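Local coordinates for putative pneumococcal surface protein (Streptococcus pneumoniae, PDB 4CNL) that binds choline through a chain of choline-binding repeats and so probably attaches to the choline-bearing teichoic acids of the pneumococcal cell wall, at residues S29-L32 / M38-S41; S140-T145 / Y150-D155. All coordinates share one frame; numbering follows the deposited sequence.

Interaction 1. Residues S29-L32 / M38-S41; sequences SYYL and MAQS. With CHT (choline ion), chain D.
Tyr30 and Met38 meet at a choline site of the choline-binding repeat fold, where a Met-aromatic contact forms part of the pocket. The Met38 side chain leaves its backbone with CG anti to N (chi1 -176°) and stays extended through chi2. These two torsions bring SD to 3.8 Å from CD1 of Tyr30. The bend at chi3 (75°) directs only the terminal CE. The sulfur approaches the ring obliquely, 4.8 Å from the centroid. The same sulfur lies 3.7 Å from C5 of the choline ion. The choline presents a methyl group, C7, over the centre of the Tyr30 ring, consistent with a cation-pi contact to the choline head. CB of Ser29 lies below the opposite face, offset toward the rim. Trp5, which packs edge-to-face on Tyr30, Trp12 and Asp58 complete this pocket, and the backbone O of Asp58 accepts a hydrogen bond from the choline.

The backbones also meet: a single bridge pairs Leu32 with Met38. The Leu32 side chain brings CD1 to 4.1 Å from CB of Met38. CB of Ala39 sits at the edge of the Tyr31 ring. A water accepts from Tyr31 N and can donate to Ala39 O. Beside it, Ala39 N donates to Tyr31 O at 2.8 Å in an almost straight bond (176° at the hydrogen).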
# COMPACT_ATOMS: atom_id res chain seq x y z
N SER A 29 -13.34 -8.01 -19.04
CA SER A 29 -13.15 -7.45 -17.70
C SER A 29 -14.06 -8.08 -16.65
O SER A 29 -14.04 -7.69 -15.47
CB SER A 29 -13.37 -5.94 -17.74
OG SER A 29 -12.48 -5.33 -18.66
N TYR A 30 -14.85 -9.05 -17.06
CA TYR A 30 -15.89 -9.64 -16.21
C TYR A 30 -15.60 -11.08 -15.86
O TYR A 30 -14.94 -11.80 -16.62
CB TYR A 30 -17.25 -9.54 -16.92
CG TYR A 30 -17.53 -8.14 -17.40
CD1 TYR A 30 -18.10 -7.20 -16.56
CD2 TYR A 30 -17.18 -7.75 -18.69
CE1 TYR A 30 -18.33 -5.91 -16.98
CE2 TYR A 30 -17.41 -6.46 -19.13
CZ TYR A 30 -17.99 -5.54 -18.27
OH TYR A 30 -18.23 -4.25 -18.69
N TYR A 31 -16.11 -11.51 -14.71
CA TYR A 31 -15.88 -12.88 -14.27
C TYR A 31 -17.20 -13.64 -14.13
O TYR A 31 -18.11 -13.17 -13.45
CB TYR A 31 -15.13 -12.89 -12.92
CG TYR A 31 -14.80 -14.29 -12.49
CD1 TYR A 31 -13.72 -14.97 -13.05
CD2 TYR A 31 -15.60 -14.96 -11.56
CE1 TYR A 31 -13.43 -16.27 -12.69
CE2 TYR A 31 -15.30 -16.27 -11.18
CZ TYR A 31 -14.22 -16.92 -11.76
OH TYR A 31 -13.91 -18.22 -11.42
N LEU A 32 -17.29 -14.81 -14.77
CA LEU A 32 -18.48 -15.65 -14.67
C LEU A 32 -18.27 -16.72 -13.61
O LEU A 32 -17.30 -17.49 -13.65
CB LEU A 32 -18.80 -16.29 -16.03
CG LEU A 32 -19.28 -15.40 -17.19
CD1 LEU A 32 -20.36 -14.43 -16.74
CD2 LEU A 32 -18.11 -14.64 -17.83
N MET A 38 -22.60 -13.55 -13.74
CA MET A 38 -21.55 -12.53 -13.64
C MET A 38 -21.33 -12.07 -12.20
O MET A 38 -22.28 -11.69 -11.51
CB MET A 38 -21.91 -11.33 -14.51
CG MET A 38 -20.84 -10.26 -14.55
SD MET A 38 -21.36 -8.76 -15.38
CE MET A 38 -22.44 -8.03 -14.17
N ALA A 39 -20.08 -12.09 -11.75
CA ALA A 39 -19.76 -11.54 -10.43
C ALA A 39 -20.00 -10.04 -10.38
O ALA A 39 -19.75 -9.31 -11.35
CB ALA A 39 -18.31 -11.87 -10.06
N GLN A 40 -20.51 -9.57 -9.24
CA GLN A 40 -20.82 -8.16 -9.10
C GLN A 40 -20.68 -7.75 -7.64
O GLN A 40 -21.18 -8.45 -6.74
CB GLN A 40 -22.23 -7.87 -9.60
CG GLN A 40 -22.56 -6.40 -9.69
CD GLN A 40 -23.93 -6.16 -10.30
OE1 GLN A 40 -24.18 -6.54 -11.44
NE2 GLN A 40 -24.82 -5.53 -9.53
N SER A 41 -19.99 -6.64 -7.41
CA SER A 41 -19.76 -6.11 -6.06
C SER A 41 -19.31 -7.20 -5.11
O SER A 41 -19.89 -7.40 -4.05
CB SER A 41 -21.02 -5.43 -5.54
OG SER A 41 -21.33 -4.31 -6.34
C4 CHT D . -23.55 -4.88 -17.46
C5 CHT D . -22.81 -6.20 -17.68
C6 CHT D . -21.77 -5.06 -19.48
C7 CHT D . -21.38 -7.36 -19.14
C8 CHT D . -23.48 -6.61 -19.91
O6 CHT D . -23.18 -4.35 -16.19
N1 CHT D . -22.36 -6.31 -19.06
O HOH W 1 -17.76 -9.72 -13.35

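Interaction 2. Residues S140-T145 / Y150-D155. With CHT (choline ion), chain F; CHT (choline ion), chain C.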
# COMPACT_ATOMS: atom_id res chain seq x y z
N SER A 140 13.83 5.23 3.62
CA SER A 140 14.50 4.49 4.70
C SER A 140 14.91 5.45 5.80
O SER A 140 15.35 6.57 5.52
CB SER A 140 15.72 3.73 4.17
OG SER A 140 16.68 4.61 3.62
N TYR A 141 14.77 5.03 7.06
CA TYR A 141 15.08 5.97 8.14
C TYR A 141 16.57 6.24 8.21
O TYR A 141 17.40 5.36 7.93
CB TYR A 141 14.56 5.46 9.49
CG TYR A 141 15.28 4.27 10.07
CD1 TYR A 141 14.94 2.98 9.69
CD2 TYR A 141 16.29 4.43 11.01
CE1 TYR A 141 15.59 1.88 10.23
CE2 TYR A 141 16.94 3.33 11.55
CZ TYR A 141 16.59 2.06 11.15
OH TYR A 141 17.23 0.97 11.69
N ALA A 142 16.90 7.49 8.56
CA ALA A 142 18.28 7.90 8.77
C ALA A 142 18.75 7.45 10.15
O ALA A 142 17.98 7.48 11.11
CB ALA A 142 18.41 9.42 8.64
N TYR A 143 20.01 7.04 10.25
CA TYR A 143 20.58 6.68 11.54
C TYR A 143 22.07 6.97 11.55
O TYR A 143 22.73 6.93 10.50
CB TYR A 143 20.32 5.20 11.86
CG TYR A 143 20.91 4.25 10.85
CD1 TYR A 143 20.21 3.91 9.70
CD2 TYR A 143 22.17 3.70 11.04
CE1 TYR A 143 20.74 3.04 8.78
CE2 TYR A 143 22.71 2.83 10.12
CZ TYR A 143 21.99 2.50 8.99
OH TYR A 143 22.51 1.63 8.06
N SER A 144 22.59 7.26 12.74
CA SER A 144 23.99 7.61 12.94
C SER A 144 24.44 8.67 11.95
O SER A 144 25.49 8.54 11.32
CB SER A 144 24.87 6.36 12.83
OG SER A 144 24.58 5.46 13.88
N THR A 145 23.64 9.73 11.82
CA THR A 145 23.88 10.75 10.82
C THR A 145 23.11 12.03 11.13
O THR A 145 22.13 12.01 11.88
CB THR A 145 23.51 10.26 9.40
OG1 THR A 145 24.05 11.14 8.41
CG2 THR A 145 21.99 10.17 9.24
N TYR A 150 20.15 18.47 13.38
CA TYR A 150 19.69 17.40 14.25
C TYR A 150 20.46 16.12 13.98
O TYR A 150 20.85 15.86 12.84
CB TYR A 150 18.20 17.13 14.05
CG TYR A 150 17.34 18.33 14.30
CD1 TYR A 150 16.97 18.66 15.60
CD2 TYR A 150 16.90 19.14 13.26
CE1 TYR A 150 16.18 19.76 15.86
CE2 TYR A 150 16.11 20.25 13.50
CZ TYR A 150 15.75 20.55 14.80
OH TYR A 150 14.96 21.65 15.05
N TYR A 151 20.64 15.31 15.01
CA TYR A 151 21.37 14.06 14.85
C TYR A 151 20.48 12.87 15.13
O TYR A 151 19.84 12.78 16.18
CB TYR A 151 22.56 14.01 15.79
CG TYR A 151 23.46 12.81 15.57
CD1 TYR A 151 24.38 12.81 14.51
CD2 TYR A 151 23.43 11.71 16.41
CE1 TYR A 151 25.21 11.73 14.30
CE2 TYR A 151 24.27 10.61 16.20
CZ TYR A 151 25.16 10.64 15.14
OH TYR A 151 26.00 9.57 14.93
N LEU A 152 20.45 11.94 14.19
CA LEU A 152 19.72 10.69 14.39
C LEU A 152 20.68 9.63 14.91
O LEU A 152 21.72 9.35 14.29
CB LEU A 152 19.06 10.22 13.09
CG LEU A 152 17.99 11.09 12.40
CD1 LEU A 152 16.91 11.52 13.40
CD2 LEU A 152 18.57 12.32 11.67
N LYS A 153 20.33 9.03 16.05
CA LYS A 153 21.21 8.06 16.70
C LYS A 153 21.15 6.71 15.98
O LYS A 153 20.49 6.60 14.95
CB LYS A 153 20.82 7.93 18.17
CG LYS A 153 20.96 9.26 18.94
CD LYS A 153 20.43 9.16 20.36
CE LYS A 153 21.27 8.19 21.19
NZ LYS A 153 21.01 8.35 22.64
N SER A 154 21.85 5.71 16.50
CA SER A 154 22.01 4.45 15.78
C SER A 154 20.69 3.71 15.58
O SER A 154 20.55 2.96 14.62
CB SER A 154 23.02 3.54 16.49
OG SER A 154 22.55 3.14 17.76
N ASP A 155 19.73 3.93 16.47
CA ASP A 155 18.42 3.30 16.31
C ASP A 155 17.44 4.22 15.57
O ASP A 155 16.24 3.94 15.49
CB ASP A 155 17.85 2.88 17.68
CG ASP A 155 17.63 4.06 18.62
OD1 ASP A 155 17.94 5.21 18.23
OD2 ASP A 155 17.15 3.83 19.75
C4 CHT F . 15.08 0.57 13.86
C5 CHT F . 13.78 0.86 14.59
C6 CHT F . 12.66 0.78 12.50
C7 CHT F . 11.59 1.65 14.40
C8 CHT F . 13.35 2.85 13.38
O6 CHT F . 16.11 0.32 14.81
N1 CHT F . 12.85 1.54 13.72
C4 CHT C . 12.40 19.44 12.17
C5 CHT C . 12.22 19.64 13.67
C6 CHT C . 10.96 17.66 14.00
C7 CHT C . 13.33 17.58 14.14
C8 CHT C . 12.10 18.67 15.77
O6 CHT C . 11.13 19.52 11.54
N1 CHT C . 12.15 18.37 14.37
O HOH W 2 19.14 1.04 13.37
O HOH W 3 25.63 7.02 16.61
O HOH W 4 28.18 9.46 12.85
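Ser144, Thr145 and Leu152 form a short antiparallel beta contact with a G1 bulge, in a choline-binding repeat whose tyrosines line two choline sites. Segment 140-145 runs from a loop into strand 145-147, which pairs with strand 150-152. Ser144 and Thr145 both face Leu152, and this defines the bulge. Thr145 and Leu152 form the hydrogen-bonded pair: Leu152 N donates to Thr145 O at 2.9 Å, and Thr145 N donates to Leu152 O at 3.2 Å. Ser144 N turns to Lys153 O at 3.1 Å, reaching it from above the carbonyl plane.

A chi1 of -173° lays the Tyr151 ring against the Ser144-Thr145 backbone. Its OH comes to 3.4 Å from CA of Ser144, and two waters sit in the ring plane beside that hydroxyl. One of them can also donate to Ser144 O, and the other makes a weak bond to Ser144 OG. On the buried side, CB of Ala142 packs on CG of Leu152 at 4.1 Å.

Two tyrosines of these segments face separate choline ions. Tyr141 receives methyl C8 of one over the centre of its ring, in the pocket that also holds Asp155. Tyr150 receives methyl C7 of the other in the same way. A water in the plane of the Tyr141 ring lies a short 2.5 Å from its OH and donates to Ser154 O at 2.7 Å; its bond to the choline O6 is weak. The chemistry implies that aromatic faces take up the cationic heads, probably by cation-pi attraction, while this water probably links the Tyr141 hydroxyl to Ser154 O of the partner segment.

In the fold
From the N terminus, interaction 1 comes first. It closes the loop after strand 30-32, bringing residues 38-41 back to that strand just before strand 42-46 begins. Interaction 2 follows much later. It closes the hairpin of strands 145-147 and 150-152 and extends the contact to residues 141-144 before it and 153-155 after it. The two are in series and neither nest nor cross. The centres of interaction 1 and interaction 2 are about 49 Å apart, on opposite sides of the chain's centre, in different choline-binding repeats. Interaction 1 ties its hairpin strand to the next loop beside one choline. Interaction 2 ties a hairpin to its flanking segments and touches two cholines.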